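Local coordinates for macrolide export ATP-binding/permease protein MacB (Actinobacillus actinomycetemcomitans, PDB 3FTJ) that probably serves, as the periplasmic region of a non-canonical ABC transporter, in the MacAB-TdeA tripartite efflux system that confers macrolide resistance, at residues A72-I77 and V128-R133; E79-V84 and N155-Y160. All blocks are in the same frame, centred on the assembly; numbering follows the deposited sequence.

Contact 1 (A72-I77 and V128-R133); sequences ANLYGI and VIFNKR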
loop_
_atom_site.group_PDB
_atom_site.type_symbol
_atom_site.label_atom_id
_atom_site.label_comp_id
_atom_site.label_asym_id
_atom_site.label_seq_id
_atom_site.Cartn_x
_atom_site.Cartn_y
_atom_site.Cartn_z
ATOM N N ALA A 72 -11.339 11.634 2.568
ATOM C CA ALA A 72 -10.737 10.608 3.395
ATOM C C ALA A 72 -10.276 9.525 2.436
ATOM O O ALA A 72 -11.043 9.088 1.578
ATOM C CB ALA A 72 -11.748 10.048 4.374
ATOM N N ASN A 73 -9.022 9.109 2.580
ATOM C CA ASN A 73 -8.447 8.049 1.767
ATOM C C ASN A 73 -8.518 6.703 2.450
ATOM O O ASN A 73 -7.881 6.491 3.484
ATOM C CB ASN A 73 -6.993 8.370 1.454
ATOM C CG ASN A 73 -6.846 9.673 0.722
ATOM O OD1 ASN A 73 -7.421 9.855 -0.349
ATOM N ND2 ASN A 73 -6.092 10.602 1.304
ATOM N N LEU A 74 -9.301 5.800 1.876
ATOM C CA LEU A 74 -9.337 4.419 2.336
ATOM C C LEU A 74 -8.400 3.596 1.479
ATOM O O LEU A 74 -8.573 3.507 0.265
ATOM C CB LEU A 74 -10.748 3.842 2.244
ATOM C CG LEU A 74 -10.955 2.403 2.726
ATOM C CD1 LEU A 74 -10.650 2.255 4.221
ATOM C CD2 LEU A 74 -12.390 1.976 2.430
ATOM N N TYR A 75 -7.399 3.008 2.121
ATOM C CA TYR A 75 -6.482 2.094 1.463
ATOM C C TYR A 75 -6.905 0.669 1.748
ATOM O O TYR A 75 -7.245 0.327 2.885
ATOM C CB TYR A 75 -5.065 2.308 1.977
ATOM C CG TYR A 75 -4.471 3.625 1.573
ATOM C CD1 TYR A 75 -3.837 3.774 0.341
ATOM C CD2 TYR A 75 -4.543 4.727 2.416
ATOM C CE1 TYR A 75 -3.298 4.990 -0.040
ATOM C CE2 TYR A 75 -3.997 5.940 2.046
ATOM C CZ TYR A 75 -3.375 6.064 0.816
ATOM O OH TYR A 75 -2.831 7.274 0.451
ATOM N N GLY A 76 -6.905 -0.153 0.703
ATOM C CA GLY A 76 -7.111 -1.579 0.845
ATOM C C GLY A 76 -5.751 -2.191 0.655
ATOM O O GLY A 76 -5.244 -2.229 -0.463
ATOM N N ILE A 77 -5.143 -2.643 1.746
ATOM C CA ILE A 77 -3.748 -3.100 1.701
ATOM C C ILE A 77 -3.545 -4.473 2.343
ATOM O O ILE A 77 -4.467 -5.027 2.949
ATOM C CB ILE A 77 -2.778 -2.056 2.343
ATOM C CG1 ILE A 77 -3.336 -1.495 3.659
ATOM C CG2 ILE A 77 -2.531 -0.904 1.391
ATOM C CD1 ILE A 77 -3.569 -2.519 4.756
ATOM N N VAL A 128 -16.708 3.976 11.774
ATOM C CA VAL A 128 -16.595 5.050 10.798
ATOM C C VAL A 128 -17.214 4.560 9.490
ATOM O O VAL A 128 -17.084 3.389 9.133
ATOM C CB VAL A 128 -15.136 5.486 10.567
ATOM C CG1 VAL A 128 -14.463 5.838 11.898
ATOM C CG2 VAL A 128 -14.359 4.405 9.843
ATOM N N ILE A 129 -17.905 5.451 8.787
ATOM C CA ILE A 129 -18.641 5.073 7.593
ATOM C C ILE A 129 -18.024 5.710 6.356
ATOM O O ILE A 129 -18.027 6.936 6.203
ATOM C CB ILE A 129 -20.123 5.488 7.705
ATOM C CG1 ILE A 129 -20.740 4.913 8.975
ATOM C CG2 ILE A 129 -20.903 5.032 6.493
ATOM C CD1 ILE A 129 -22.224 5.188 9.091
ATOM N N PHE A 130 -17.484 4.873 5.479
ATOM C CA PHE A 130 -16.899 5.348 4.231
ATOM C C PHE A 130 -17.856 5.096 3.057
ATOM O O PHE A 130 -18.231 3.950 2.777
ATOM C CB PHE A 130 -15.548 4.673 3.989
ATOM C CG PHE A 130 -14.824 5.178 2.772
ATOM C CD1 PHE A 130 -13.992 6.278 2.850
ATOM C CD2 PHE A 130 -14.985 4.553 1.551
ATOM C CE1 PHE A 130 -13.332 6.741 1.730
ATOM C CE2 PHE A 130 -14.326 5.015 0.428
ATOM C CZ PHE A 130 -13.496 6.107 0.524
ATOM N N ASN A 131 -18.256 6.171 2.379
ATOM C CA ASN A 131 -19.223 6.067 1.284
ATOM C C ASN A 131 -20.359 5.091 1.608
ATOM O O ASN A 131 -20.687 4.204 0.804
ATOM C CB ASN A 131 -18.529 5.679 -0.028
ATOM C CG ASN A 131 -17.842 6.867 -0.704
ATOM O OD1 ASN A 131 -17.212 6.718 -1.750
ATOM N ND2 ASN A 131 -17.969 8.050 -0.108
ATOM N N LYS A 132 -20.925 5.254 2.804
ATOM C CA LYS A 132 -22.085 4.488 3.272
ATOM C C LYS A 132 -21.763 3.116 3.887
ATOM O O LYS A 132 -22.647 2.464 4.432
ATOM C CB LYS A 132 -23.128 4.334 2.163
ATOM C CG LYS A 132 -23.701 5.655 1.679
ATOM C CD LYS A 132 -24.667 5.427 0.534
ATOM C CE LYS A 132 -25.937 4.763 1.015
ATOM N NZ LYS A 132 -26.918 4.647 -0.099
ATOM N N ARG A 133 -20.507 2.689 3.800
ATOM C CA ARG A 133 -20.110 1.381 4.315
ATOM C C ARG A 133 -19.428 1.508 5.682
ATOM O O ARG A 133 -18.417 2.190 5.807
ATOM C CB ARG A 133 -19.182 0.691 3.311
ATOM C CG ARG A 133 -18.460 -0.531 3.857
ATOM C CD ARG A 133 -19.306 -1.765 3.719
ATOM N NE ARG A 133 -19.693 -1.982 2.327
ATOM C CZ ARG A 133 -20.432 -3.005 1.914
ATOM N NH1 ARG A 133 -20.857 -3.909 2.787
ATOM N NH2 ARG A 133 -20.742 -3.130 0.634
#
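Leu74 lies over one face of the Phe130 ring, and Ala72 meets the rim of the same ring. The tight part is here. Leu74 CB sits 3.9 Å from the centroid of the Phe130 ring, only 10° off the normal. This is a CH-pi contact over the middle of the face. The CD2 branch of Leu74 covers the CD2-CG side of the same face, with Leu74 CD2 3.8 Å from Phe130 CD2. CB lies over the ring because the first bond of Leu74 points toward Phe130. With Leu74 CG anti to the backbone N (chi1 -179°), CD2 also comes over this face. At the edge, Ala72 O comes 3.3 Å from Phe130 CE1, in the ring plane. A carbonyl oxygen there meets the slightly positive C-H rim rather than the pi cloud. All three residues are buried.

Strand 49-64 pairs antiparallel with both strands 67-77 and 127-130. It bonds through Gly60 to Ala72 and through Ser58 to Leu74. The contact therefore joins two strands that border a common partner in the curled sheet of the periplasmic core. Phe130 also opens a beta hairpin with a two-residue loop, Asn131-Lys132, leading into strand 133-141. A type I' turn makes this reversal, with Phe130 N bonded to Arg133 O at 2.9 Å and Arg133 N to Phe130 O at 2.8 Å. Leu74 also touches Phe135, Val163 and Ile167, so strand 133-141 and helix 160-168 help enclose it. The loose side is the turn itself, where Asn131 and Lys132 are exposed and take no part in the contact.

Contact 2 (E79-V84 and N155-Y160); sequences EQYFDV and NLYSPY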
loop_
_atom_site.group_PDB
_atom_site.type_symbol
_atom_site.label_atom_id
_atom_site.label_comp_id
_atom_site.label_asym_id
_atom_site.label_seq_id
_atom_site.Cartn_x
_atom_site.Cartn_y
_atom_site.Cartn_z
ATOM N N GLU A 79 -1.667 -7.410 4.913
ATOM C CA GLU A 79 -1.223 -7.557 6.305
ATOM C C GLU A 79 0.155 -6.951 6.609
ATOM O O GLU A 79 0.341 -6.337 7.651
ATOM C CB GLU A 79 -1.242 -9.037 6.699
ATOM C CG GLU A 79 -0.536 -9.346 8.007
ATOM C CD GLU A 79 -0.807 -10.760 8.477
ATOM O OE1 GLU A 79 -0.994 -11.645 7.610
ATOM O OE2 GLU A 79 -0.845 -10.983 9.709
ATOM N N GLN A 80 1.111 -7.117 5.695
ATOM C CA GLN A 80 2.481 -6.633 5.909
ATOM C C GLN A 80 2.669 -5.150 5.611
ATOM O O GLN A 80 3.787 -4.631 5.702
ATOM C CB GLN A 80 3.494 -7.444 5.080
ATOM C CG GLN A 80 3.554 -8.934 5.409
ATOM C CD GLN A 80 3.640 -9.194 6.907
ATOM O OE1 GLN A 80 4.452 -8.593 7.611
ATOM N NE2 GLN A 80 2.790 -10.090 7.399
ATOM N N TYR A 81 1.589 -4.462 5.254
ATOM C CA TYR A 81 1.705 -3.065 4.849
ATOM C C TYR A 81 2.373 -2.191 5.912
ATOM O O TYR A 81 3.263 -1.402 5.604
ATOM C CB TYR A 81 0.344 -2.473 4.466
ATOM C CG TYR A 81 0.428 -1.021 4.051
ATOM C CD1 TYR A 81 0.244 -0.011 4.973
ATOM C CD2 TYR A 81 0.713 -0.665 2.735
ATOM C CE1 TYR A 81 0.329 1.321 4.606
ATOM C CE2 TYR A 81 0.796 0.663 2.357
ATOM C CZ TYR A 81 0.606 1.653 3.300
ATOM O OH TYR A 81 0.690 2.983 2.949
ATOM N N PHE A 82 1.945 -2.325 7.160
ATOM C CA PHE A 82 2.425 -1.429 8.208
ATOM C C PHE A 82 3.908 -1.618 8.493
ATOM O O PHE A 82 4.638 -0.648 8.707
ATOM C CB PHE A 82 1.593 -1.602 9.476
ATOM C CG PHE A 82 0.121 -1.463 9.239
ATOM C CD1 PHE A 82 -0.452 -0.213 9.097
ATOM C CD2 PHE A 82 -0.680 -2.584 9.126
ATOM C CE1 PHE A 82 -1.813 -0.079 8.871
ATOM C CE2 PHE A 82 -2.036 -2.455 8.899
ATOM C CZ PHE A 82 -2.600 -1.197 8.767
ATOM N N ASP A 83 4.351 -2.869 8.478
ATOM C CA ASP A 83 5.752 -3.180 8.709
ATOM C C ASP A 83 6.655 -2.615 7.611
ATOM O O ASP A 83 7.654 -1.957 7.891
ATOM C CB ASP A 83 5.945 -4.695 8.824
ATOM C CG ASP A 83 7.402 -5.082 9.056
ATOM O OD1 ASP A 83 8.090 -4.373 9.830
ATOM O OD2 ASP A 83 7.850 -6.090 8.462
ATOM N N VAL A 84 6.293 -2.869 6.360
ATOM C CA VAL A 84 7.130 -2.476 5.233
ATOM C C VAL A 84 7.150 -0.963 5.027
ATOM O O VAL A 84 8.109 -0.411 4.491
ATOM C CB VAL A 84 6.680 -3.180 3.939
ATOM C CG1 VAL A 84 7.492 -2.690 2.755
ATOM C CG2 VAL A 84 6.815 -4.684 4.093
ATOM N N ASN A 155 -5.932 9.259 6.448
ATOM C CA ASN A 155 -5.619 7.954 5.911
ATOM C C ASN A 155 -6.258 6.874 6.768
ATOM O O ASN A 155 -6.097 6.863 7.990
ATOM C CB ASN A 155 -4.104 7.769 5.842
ATOM C CG ASN A 155 -3.433 8.821 4.968
ATOM O OD1 ASN A 155 -3.776 8.981 3.800
ATOM N ND2 ASN A 155 -2.477 9.545 5.537
ATOM N N LEU A 156 -7.011 5.986 6.121
ATOM C CA LEU A 156 -7.538 4.795 6.780
ATOM C C LEU A 156 -7.028 3.545 6.062
ATOM O O LEU A 156 -6.972 3.516 4.834
ATOM C CB LEU A 156 -9.068 4.787 6.792
ATOM C CG LEU A 156 -9.874 6.037 7.165
ATOM C CD1 LEU A 156 -11.132 5.590 7.890
ATOM C CD2 LEU A 156 -9.113 7.002 8.032
ATOM N N TYR A 157 -6.676 2.514 6.827
ATOM C CA TYR A 157 -6.131 1.288 6.253
ATOM C C TYR A 157 -6.991 0.076 6.566
ATOM O O TYR A 157 -7.276 -0.212 7.725
ATOM C CB TYR A 157 -4.707 1.052 6.758
ATOM C CG TYR A 157 -3.800 2.241 6.543
ATOM C CD1 TYR A 157 -3.247 2.497 5.301
ATOM C CD2 TYR A 157 -3.509 3.111 7.579
ATOM C CE1 TYR A 157 -2.419 3.580 5.092
ATOM C CE2 TYR A 157 -2.683 4.203 7.381
ATOM C CZ TYR A 157 -2.140 4.428 6.133
ATOM O OH TYR A 157 -1.315 5.505 5.927
ATOM N N SER A 158 -7.379 -0.639 5.519
ATOM C CA SER A 158 -8.310 -1.752 5.623
ATOM C C SER A 158 -7.764 -2.886 4.761
ATOM O O SER A 158 -6.904 -2.649 3.913
ATOM C CB SER A 158 -9.684 -1.287 5.128
ATOM O OG SER A 158 -10.717 -2.178 5.480
ATOM N N PRO A 159 -8.234 -4.128 4.972
ATOM C CA PRO A 159 -7.679 -5.209 4.146
ATOM C C PRO A 159 -8.005 -5.006 2.677
ATOM O O PRO A 159 -9.135 -4.607 2.361
ATOM C CB PRO A 159 -8.403 -6.459 4.669
ATOM C CG PRO A 159 -8.829 -6.101 6.065
ATOM C CD PRO A 159 -9.168 -4.636 5.992
ATOM N N TYR A 160 -7.042 -5.273 1.796
ATOM C CA TYR A 160 -7.265 -5.151 0.354
ATOM C C TYR A 160 -8.502 -5.933 -0.077
ATOM O O TYR A 160 -9.224 -5.509 -0.979
ATOM C CB TYR A 160 -6.041 -5.612 -0.457
ATOM C CG TYR A 160 -5.749 -7.110 -0.395
ATOM C CD1 TYR A 160 -6.477 -8.014 -1.153
ATOM C CD2 TYR A 160 -4.745 -7.612 0.433
ATOM C CE1 TYR A 160 -6.220 -9.393 -1.088
ATOM C CE2 TYR A 160 -4.475 -8.981 0.505
ATOM C CZ TYR A 160 -5.219 -9.866 -0.260
ATOM O OH TYR A 160 -4.958 -11.220 -0.203
#
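Tyr157 is held in the sheet by backbone hydrogen bonding to Val108 of strand 106-110, and Leu156 beside it bonds in the same way to Tyr75 of strand 67-77. The side chain of Tyr157 meets Tyr81 and Phe82. Neighbours in sequence, these two aromatic residues reach the same tyrosine of strand 155-159 in different ways. Phe82 points an edge toward the face of the Tyr157 ring, in an offset edge-to-face pair with planes at 85° and centroids 5.7 Å apart. The touching atoms are at the far end of Phe82: its CZ is 3.7 Å from Tyr157 CB, and its CE1 is 3.8 Å from Tyr157 CD2. With its CG beside the backbone N (chi1 -53°), Phe82 bends its ring end nearer the strand than its first bond would suggest.

The Tyr81 ring meets Tyr157 obliquely, with planes 34° apart and Tyr81 CE1 3.6 Å from Tyr157 CE1. Tyr81 OH also sits beside Tyr157 CE1, at 3.8 Å, so the hydroxyl meets carbon here. Tyr81 CD1 also lies 4.2 Å above one face of the Phe82 ring, toward its rim. The three rings form an aromatic cluster. It is a buried part of the periplasmic core domain, where the short helix 81-85 packs on the sheet. Leu87 also touches Tyr157, while Leu95 and Val108 pack on Phe82. Tyr157 meets the ring of Tyr75 from the adjacent strand as well.

Between helix and strand, the cohesion comes from ring contacts and apolar burial, so it depends on how the three rings are turned and fitted together.

How the contacts relate
Both contacts are buried in the same domain, but contact 2 lies nearer the chain centre, about 6 Å against 14 Å for contact 1. Their centres are about 13 Å apart. Strands 67-77 and 155-159 are parallel neighbours in one sheet, so the two contacts share a backbone link. Tyr75 N lies 2.8 Å from Leu156 O and Ile77 N 2.8 Å from Ser158 O, both probable hydrogen bonds. Contact 1 joins two strands through a leucine over a phenylalanine face and a backbone carbonyl at its edge, and ends at an exposed turn. Contact 2 sets a helix against a strand and rests on three aromatic side chains. Strand 67-77 leads into helix 81-85.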